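Local coordinates for protein EvdMO1 (Micromonospora carbonacea, PDB 5T39) that probably transfers a methyl group from S-adenosylmethionine in everninomicin biosynthesis, as the methyltransferase domain of a fused methyltransferase-oxidase, at residues W37-E42 against G83-A88; A76-E81 against G98-G103. All coordinates share one frame; numbering follows the deposited sequence. Where two conformers were deposited one is given.

Interaction 1: W37-E42 against G83-A88; sequences WVNGFE and GALEGA. With SAH (S-adenosyl-L-homocysteine), chain B.
The glycine-rich loop that follows the first strand of the Rossmann-like methyltransferase fold meets the N-terminal segment here, through the carboxylate of Glu86 and the backbone of Val38 and Asn39. Each carboxylate oxygen takes one backbone N-H. Val38 N donates to Glu86 OE2 at 2.8 Å, almost straight at 175°, on the syn lone pair. Asn39 N donates to Glu86 OE1 at 2.9 Å, also on the syn side but 20° out of the carboxylate plane. The two bonds should fix the rotation of the carboxylate. Arg113 makes a salt bridge to OE2 and probably favours the charged form. The extended Glu86 chain brings its acid group to the edge of the Trp37 ring, where CE3 lies 3.6 Å from OE1. The planes are 65° apart. Trp37 NE1 bonds instead to Ala31 O.

Leu85 connects this grip to the bound S-adenosyl-L-homocysteine. With its CG anti to the backbone N, its CD2 lies 3.7 Å from the ligand CB, and its CD1 is 4.2 Å from Val38 CG2. Gly83 O accepts a hydrogen bond from the ligand amino N. A water donates to both Gly40 O and Glu86 OE1, at 2.8 Å from OE1.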
# COMPACT_ATOMS: atom_id res chain seq x y z
N TRP A 37 13.74 -3.12 -11.37
CA TRP A 37 13.04 -3.22 -10.10
C TRP A 37 13.11 -1.90 -9.33
O TRP A 37 14.05 -1.11 -9.48
CB TRP A 37 13.66 -4.31 -9.23
CG TRP A 37 13.47 -5.71 -9.75
CD1 TRP A 37 14.02 -6.28 -10.87
CD2 TRP A 37 12.66 -6.73 -9.14
NE1 TRP A 37 13.60 -7.58 -11.00
CE2 TRP A 37 12.77 -7.88 -9.94
CE3 TRP A 37 11.88 -6.78 -7.99
CZ2 TRP A 37 12.10 -9.05 -9.64
CZ3 TRP A 37 11.23 -7.93 -7.68
CH2 TRP A 37 11.33 -9.05 -8.50
N VAL A 38 12.12 -1.70 -8.47
CA VAL A 38 12.08 -0.55 -7.57
C VAL A 38 12.83 -0.85 -6.29
O VAL A 38 13.59 -0.01 -5.80
CB VAL A 38 10.62 -0.16 -7.28
CG1 VAL A 38 10.55 0.95 -6.22
CG2 VAL A 38 9.93 0.27 -8.55
N ASN A 39 12.61 -2.01 -5.70
CA ASN A 39 13.28 -2.33 -4.44
C ASN A 39 14.26 -3.46 -4.56
O ASN A 39 14.81 -3.88 -3.54
CB ASN A 39 12.26 -2.61 -3.35
CG ASN A 39 11.49 -1.37 -2.95
OD1 ASN A 39 12.04 -0.27 -2.88
ND2 ASN A 39 10.20 -1.55 -2.70
N GLY A 40 14.53 -3.91 -5.77
CA GLY A 40 15.52 -4.95 -5.99
C GLY A 40 14.95 -6.31 -5.67
O GLY A 40 13.81 -6.45 -5.22
N PHE A 41 15.78 -7.34 -5.87
CA PHE A 41 15.36 -8.70 -5.63
C PHE A 41 16.56 -9.53 -5.21
O PHE A 41 17.57 -9.59 -5.92
CB PHE A 41 14.70 -9.34 -6.85
CG PHE A 41 14.24 -10.73 -6.60
CD1 PHE A 41 13.11 -10.97 -5.85
CD2 PHE A 41 14.98 -11.82 -7.05
CE1 PHE A 41 12.71 -12.26 -5.59
CE2 PHE A 41 14.58 -13.10 -6.78
CZ PHE A 41 13.46 -13.32 -6.05
N GLU A 42 16.43 -10.20 -4.07
CA GLU A 42 17.45 -11.08 -3.53
C GLU A 42 16.78 -12.36 -3.05
O GLU A 42 15.66 -12.31 -2.52
CB GLU A 42 18.17 -10.39 -2.36
CG GLU A 42 19.18 -11.26 -1.62
CD GLU A 42 19.84 -10.54 -0.45
OE1 GLU A 42 19.40 -9.42 -0.12
OE2 GLU A 42 20.79 -11.10 0.14
N GLY A 83 -2.01 -1.13 -3.31
CA GLY A 83 -0.75 -0.65 -3.84
C GLY A 83 0.42 -1.56 -3.50
O GLY A 83 1.42 -1.12 -2.92
N ALA A 84 0.31 -2.84 -3.88
CA ALA A 84 1.24 -3.86 -3.42
C ALA A 84 2.64 -3.77 -4.03
O ALA A 84 3.55 -4.43 -3.51
CB ALA A 84 0.63 -5.23 -3.68
N LEU A 85 2.83 -3.00 -5.09
CA LEU A 85 4.15 -2.80 -5.69
C LEU A 85 4.78 -4.13 -6.11
O LEU A 85 4.26 -4.78 -7.02
CB LEU A 85 5.04 -1.91 -4.80
CG LEU A 85 6.42 -1.50 -5.34
CD1 LEU A 85 6.36 -1.07 -6.79
CD2 LEU A 85 7.02 -0.41 -4.46
N GLU A 86 5.87 -4.55 -5.45
CA GLU A 86 6.60 -5.77 -5.78
C GLU A 86 6.36 -6.87 -4.75
O GLU A 86 7.08 -7.87 -4.71
CB GLU A 86 8.08 -5.46 -5.95
CG GLU A 86 8.30 -4.54 -7.14
CD GLU A 86 9.67 -3.91 -7.26
OE1 GLU A 86 10.46 -3.88 -6.31
OE2 GLU A 86 9.96 -3.42 -8.37
N GLY A 87 5.32 -6.71 -3.94
CA GLY A 87 4.87 -7.75 -3.03
C GLY A 87 5.63 -7.87 -1.73
O GLY A 87 5.42 -8.85 -1.01
N ALA A 88 6.49 -6.92 -1.38
CA ALA A 88 7.31 -7.10 -0.18
C ALA A 88 6.45 -7.12 1.09
O ALA A 88 6.65 -7.96 1.98
CB ALA A 88 8.37 -6.01 -0.10
N SAH B . 2.55 0.05 -0.58
CA SAH B . 3.96 0.01 -0.95
CB SAH B . 4.24 0.70 -2.28
CG SAH B . 3.88 2.18 -2.28
SD SAH B . 4.33 2.98 -3.85
C SAH B . 4.79 0.67 0.13
O SAH B . 6.03 0.63 0.09
OXT SAH B . 4.22 1.25 1.05
C5' SAH B . 2.67 3.11 -4.57
C4' SAH B . 2.15 1.81 -5.19
O4' SAH B . 0.76 2.00 -5.46
C3' SAH B . 2.83 1.47 -6.51
O3' SAH B . 3.01 0.08 -6.67
C2' SAH B . 1.84 2.04 -7.52
O2' SAH B . 1.90 1.51 -8.83
C1' SAH B . 0.52 1.77 -6.83
N9 SAH B . -0.59 2.62 -7.25
C8 SAH B . -0.55 3.98 -7.47
N7 SAH B . -1.78 4.42 -7.82
C5 SAH B . -2.60 3.34 -7.83
C6 SAH B . -3.95 3.18 -8.13
N6 SAH B . -4.74 4.18 -8.51
N1 SAH B . -4.48 1.93 -8.03
C2 SAH B . -3.70 0.87 -7.67
N3 SAH B . -2.37 0.97 -7.39
C4 SAH B . -1.86 2.21 -7.47
O HOH W 1 11.21 -5.84 -4.49

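Interaction 2: A76-E81 against G98-G103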
# COMPACT_ATOMS: atom_id res chain seq x y z
N ALA A 76 -6.59 -10.72 12.70
CA ALA A 76 -6.84 -10.66 11.27
C ALA A 76 -6.47 -11.96 10.56
O ALA A 76 -5.35 -12.46 10.68
CB ALA A 76 -6.04 -9.52 10.64
N THR A 77 -7.42 -12.47 9.79
CA THR A 77 -7.20 -13.64 8.95
C THR A 77 -7.42 -13.38 7.47
O THR A 77 -7.07 -14.23 6.66
CB THR A 77 -8.10 -14.82 9.37
OG1 THR A 77 -9.47 -14.47 9.17
CG2 THR A 77 -7.86 -15.23 10.82
N ARG A 78 -8.02 -12.26 7.10
CA ARG A 78 -8.25 -11.91 5.71
C ARG A 78 -7.91 -10.43 5.57
O ARG A 78 -8.59 -9.60 6.18
CB ARG A 78 -9.72 -12.18 5.38
CG ARG A 78 -10.19 -11.85 3.98
CD ARG A 78 -9.68 -12.82 2.96
NE ARG A 78 -10.05 -12.42 1.60
CZ ARG A 78 -9.37 -12.78 0.53
NH1 ARG A 78 -8.29 -13.53 0.67
NH2 ARG A 78 -9.74 -12.37 -0.68
N ILE A 79 -6.88 -10.10 4.79
CA ILE A 79 -6.34 -8.75 4.70
C ILE A 79 -6.38 -8.28 3.26
O ILE A 79 -6.09 -9.05 2.34
CB ILE A 79 -4.87 -8.75 5.19
CG1 ILE A 79 -4.78 -9.18 6.66
CG2 ILE A 79 -4.23 -7.37 5.03
CD1 ILE A 79 -3.37 -9.41 7.13
N LEU A 80 -6.69 -7.00 3.07
CA LEU A 80 -6.61 -6.33 1.78
C LEU A 80 -5.44 -5.37 1.81
O LEU A 80 -5.39 -4.51 2.70
CB LEU A 80 -7.91 -5.56 1.51
CG LEU A 80 -7.96 -4.75 0.21
CD1 LEU A 80 -7.84 -5.66 -1.00
CD2 LEU A 80 -9.25 -3.95 0.16
N GLU A 81 -4.52 -5.49 0.86
CA GLU A 81 -3.39 -4.58 0.73
C GLU A 81 -3.56 -3.77 -0.54
O GLU A 81 -3.76 -4.33 -1.62
CB GLU A 81 -2.06 -5.33 0.70
CG GLU A 81 -0.89 -4.40 0.45
CD GLU A 81 0.37 -5.12 0.11
OE1 GLU A 81 1.42 -4.44 0.06
OE2 GLU A 81 0.31 -6.34 -0.13
N GLY A 98 -2.78 -19.30 8.22
CA GLY A 98 -4.04 -18.88 8.75
C GLY A 98 -4.49 -17.50 8.32
O GLY A 98 -5.64 -17.15 8.59
N THR A 99 -3.64 -16.69 7.68
CA THR A 99 -4.06 -15.38 7.15
C THR A 99 -3.89 -15.36 5.63
O THR A 99 -2.81 -15.67 5.14
CB THR A 99 -3.32 -14.18 7.82
OG1 THR A 99 -3.55 -14.16 9.24
CG2 THR A 99 -3.77 -12.84 7.23
N SER A 100 -4.94 -14.94 4.92
CA SER A 100 -4.93 -14.82 3.47
C SER A 100 -4.92 -13.34 3.12
O SER A 100 -5.53 -12.52 3.81
CB SER A 100 -6.17 -15.47 2.83
OG SER A 100 -7.36 -14.78 3.14
N ILE A 101 -4.20 -13.00 2.05
CA ILE A 101 -4.00 -11.62 1.64
C ILE A 101 -4.46 -11.46 0.21
O ILE A 101 -4.11 -12.28 -0.65
CB ILE A 101 -2.51 -11.22 1.72
CG1 ILE A 101 -1.81 -11.82 2.94
CG2 ILE A 101 -2.39 -9.69 1.59
CD1 ILE A 101 -2.35 -11.35 4.23
N LEU A 102 -5.20 -10.39 -0.07
CA LEU A 102 -5.47 -9.94 -1.43
C LEU A 102 -4.70 -8.65 -1.61
O LEU A 102 -4.96 -7.68 -0.90
CB LEU A 102 -6.96 -9.71 -1.66
CG LEU A 102 -7.33 -9.12 -3.03
CD1 LEU A 102 -6.90 -10.02 -4.19
CD2 LEU A 102 -8.82 -8.87 -3.10
N GLY A 103 -3.75 -8.64 -2.54
CA GLY A 103 -2.98 -7.44 -2.85
C GLY A 103 -3.40 -6.89 -4.20
O GLY A 103 -3.44 -7.62 -5.19
O HOH W 2 -8.49 -16.38 5.16
O HOH W 3 -6.02 -14.36 -0.89
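The flat guanidinium of Arg78 meets Ser100 at its edge, on the first two strands of the Rossmann-like sheet. In the conformers given, Ser100 OG accepts from Arg78 NH1 at 2.9 Å, 5° out of the guanidinium plane. In these same conformers Ser100 CB and a water also sit at the edge, in plane, and that water accepts from NH1 and donates to Ile101 O. Leu102 CB approaches NH2 obliquely. The bend of the Arg78 chain at chi2 (73°) turns the group back over the neighbouring strand.

The strands 78-81 and 100-103 run parallel, their axes 4.7 Å apart at the closest, as the two strands of a beta-alpha-beta unit whose crossover is helix 88-94. Ser100 N bonds to Thr77 O, Ile79 N to Ser100 O, Leu102 N to Ile79 O and Glu81 N to Leu102 O. Leu80 and Leu102 share the face of Arg78 and Ser100, side by side, with Leu80 CD1 4.0 Å from Leu102 CD2. Ile79 and Ile101 lie alongside each other on the other face, where Tyr70 of helix 62-72 touches both.

Just before strand 100-103, both branches of Thr99 meet the other segment. CG2, anti to the backbone N, packs tightly on Ile79 CD1 at 3.5 Å. A valine here would remove the hydroxyl and would probably leave Ala76 O without this hydrogen-bond partner. In the deposited chain Thr99 OG1 donates to Ala76 O at 2.9 Å, tilted 17° from the carbonyl plane.

From the N terminus, segment 37-42 comes first, and helix 62-72 lies between it and strand 78-82. Segments 76-81 and 83-88 then follow almost without a break, since the strand runs straight into the ligand loop. Helix 88-94 leads to segment 98-103. Interaction 1 closes a long loop from the N-terminal region to the end of the first sheet strand. Interaction 2 closes the shorter beta-alpha-beta crossover, strand 78-82 to helix 88-94 to strand 100-105. The two closures cross, because their segments alternate. Their centres are about 18 Å apart. Interaction 2 joins two neighbouring parallel strands of the mixed sheet, and interaction 1 ties the N-terminal region to the ligand-binding loop at the C-terminal end of strand 78-82.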